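Local coordinates for Melibiose/raffinose/stachyose-binding protein MelE (Bacillus subtilis subsp. subtilis str. 168, PDB 4R6H) that binds melibiose, raffinose and stachyose as the solute-binding component of the MelEDC-MsmX ABC transporter that imports these sugars, at residues 205-209 with 371-375. Residues are numbered along the deposited sequence; the frame is centred on the assembly and turned at random. Where two conformers were deposited one is given.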
loop_
_atom_site.group_PDB
_atom_site.type_symbol
_atom_site.label_atom_id
_atom_site.label_comp_id
_atom_site.label_asym_id
_atom_site.label_seq_id
_atom_site.Cartn_x
_atom_site.Cartn_y
_atom_site.Cartn_z
ATOM N N LEU A 205 -16.305 -0.039 0.458
ATOM C CA LEU A 205 -17.501 -0.830 0.815
ATOM C C LEU A 205 -17.879 -0.629 2.268
ATOM O O LEU A 205 -19.063 -0.432 2.563
ATOM C CB LEU A 205 -17.286 -2.300 0.553
ATOM C CG LEU A 205 -18.445 -3.261 0.906
ATOM C CD1 LEU A 205 -19.593 -3.011 -0.018
ATOM C CD2 LEU A 205 -17.951 -4.673 0.800
ATOM N N LEU A 206 -16.896 -0.619 3.156
ATOM C CA LEU A 206 -17.141 -0.807 4.577
ATOM C C LEU A 206 -16.679 0.327 5.490
ATOM O O LEU A 206 -17.020 0.318 6.661
ATOM C CB LEU A 206 -16.524 -2.137 5.081
ATOM C CG LEU A 206 -16.912 -3.408 4.346
ATOM C CD1 LEU A 206 -16.060 -4.586 4.744
ATOM C CD2 LEU A 206 -18.381 -3.715 4.608
ATOM N N ILE A 207 -15.881 1.254 4.959
ATOM C CA ILE A 207 -15.201 2.252 5.766
ATOM C C ILE A 207 -15.542 3.694 5.459
ATOM O O ILE A 207 -15.879 4.442 6.383
ATOM C CB ILE A 207 -13.659 2.074 5.680
ATOM C CG1 ILE A 207 -13.238 0.644 6.043
ATOM C CG2 ILE A 207 -12.957 3.087 6.558
ATOM C CD1 ILE A 207 -13.684 0.146 7.412
ATOM N N THR A 208 -15.482 4.127 4.198
ATOM C CA THR A 208 -15.454 5.565 3.897
ATOM C C THR A 208 -16.794 6.278 4.084
ATOM O O THR A 208 -16.800 7.487 4.381
ATOM C CB THR A 208 -14.915 5.877 2.508
ATOM O OG1 THR A 208 -15.582 5.085 1.535
ATOM C CG2 THR A 208 -13.420 5.562 2.440
ATOM N N ASP A 209 -17.901 5.574 3.891
ATOM C CA ASP A 209 -19.238 6.258 3.910
ATOM C C ASP A 209 -19.788 6.210 5.325
ATOM O O ASP A 209 -20.038 5.157 5.846
ATOM C CB ASP A 209 -20.163 5.597 2.898
ATOM C CG ASP A 209 -21.481 6.307 2.749
ATOM O OD1 ASP A 209 -21.667 7.391 3.314
ATOM O OD2 ASP A 209 -22.326 5.744 2.051
ATOM N N GLU A 371 -6.975 6.651 2.722
ATOM C CA GLU A 371 -7.362 5.701 3.742
ATOM C C GLU A 371 -6.264 4.644 3.903
ATOM O O GLU A 371 -5.699 4.156 2.904
ATOM C CB GLU A 371 -8.671 4.986 3.370
ATOM C CG GLU A 371 -9.914 5.778 3.782
ATOM C CD GLU A 371 -10.152 5.665 5.276
ATOM O OE1 GLU A 371 -10.000 4.558 5.863
ATOM O OE2 GLU A 371 -10.438 6.728 5.859
ATOM N N PRO A 372 -5.974 4.234 5.138
ATOM C CA PRO A 372 -5.032 3.149 5.311
ATOM C C PRO A 372 -5.524 1.836 4.738
ATOM O O PRO A 372 -6.743 1.605 4.615
ATOM C CB PRO A 372 -4.880 3.043 6.849
ATOM C CG PRO A 372 -6.167 3.611 7.369
ATOM C CD PRO A 372 -6.553 4.696 6.416
ATOM N N TYR A 373 -4.624 0.923 4.424
ATOM C CA TYR A 373 -5.053 -0.390 3.961
ATOM C C TYR A 373 -5.987 -1.064 4.949
ATOM O O TYR A 373 -5.711 -1.164 6.147
ATOM C CB TYR A 373 -3.866 -1.301 3.631
ATOM C CG TYR A 373 -3.526 -1.247 2.165
ATOM C CD1 TYR A 373 -4.254 -1.991 1.241
ATOM C CD2 TYR A 373 -2.538 -0.408 1.699
ATOM C CE1 TYR A 373 -3.967 -1.931 -0.098
ATOM C CE2 TYR A 373 -2.242 -0.336 0.355
ATOM C CZ TYR A 373 -2.960 -1.104 -0.534
ATOM O OH TYR A 373 -2.686 -1.048 -1.874
ATOM N N PHE A 374 -7.108 -1.536 4.431
ATOM C CA PHE A 374 -8.189 -2.087 5.254
ATOM C C PHE A 374 -7.666 -3.186 6.177
ATOM O O PHE A 374 -8.023 -3.233 7.390
ATOM C CB PHE A 374 -9.280 -2.630 4.319
ATOM C CG PHE A 374 -10.416 -3.320 5.002
ATOM C CD1 PHE A 374 -11.459 -2.569 5.513
ATOM C CD2 PHE A 374 -10.474 -4.688 5.055
ATOM C CE1 PHE A 374 -12.543 -3.172 6.091
ATOM C CE2 PHE A 374 -11.575 -5.313 5.656
ATOM C CZ PHE A 374 -12.592 -4.541 6.160
ATOM N N ASP A 375 -6.873 -4.108 5.646
ATOM C CA ASP A 375 -6.509 -5.271 6.446
ATOM C C ASP A 375 -5.618 -4.911 7.623
ATOM O O ASP A 375 -5.680 -5.567 8.675
ATOM C CB ASP A 375 -5.858 -6.376 5.600
ATOM C CG ASP A 375 -4.439 -6.031 5.149
ATOM O OD1 ASP A 375 -4.227 -5.008 4.462
ATOM O OD2 ASP A 375 -3.507 -6.788 5.513
#
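Ile-207 and Leu-206 pack against the ring of Phe-374, and this apolar cluster joins the end of helix 192-206 to the start of helix 374-378. Ile-207 meets the ring at its edge, near the ring plane, with CG1 3.7 Å from Phe-374 CD1; its terminal CD1 lies 3.7 Å from Phe-374 CE1. Leu-206 comes obliquely to the far end of the ring, its CD1 lying 3.7 Å from Phe-374 CZ. Phe-374 extends this far because its CG stands anti to the backbone N (chi1 176°), which swings the ring across to the other segment. Ala-202 and Leu-218 also touch Phe-374, extending the buried patch onto helices 192-206 and 215-220.

Glu-371, on strand 370-372, adds contacts of mixed character. A bend at chi2 (-76°) helps turn its carboxylate toward Ile-207, with OE1 3.4 Å from the Ile-207 CG2 methyl, while its CG rests 3.8 Å from Thr-208 CG2. Thr-208 thus offers its methyl to the glutamate's aliphatic part, and its OG1 hydrogen-bonds Asp-299.

An alanine in place of Ile-207 would probably open a gap along the CD1-CE1 edge of Phe-374, where CG1 and CD1 now lie, and leave the ring freer to shift despite Leu-206 at CZ.

No hydrogen bond or salt bridge crosses between the two segments. The contact is therefore largely van der Waals packing, apolar round Phe-374 and mixed at Glu-371, with 218 Å² covered in all, and joins two helix ends and a sheet strand within one lobe of the solute-binding fold.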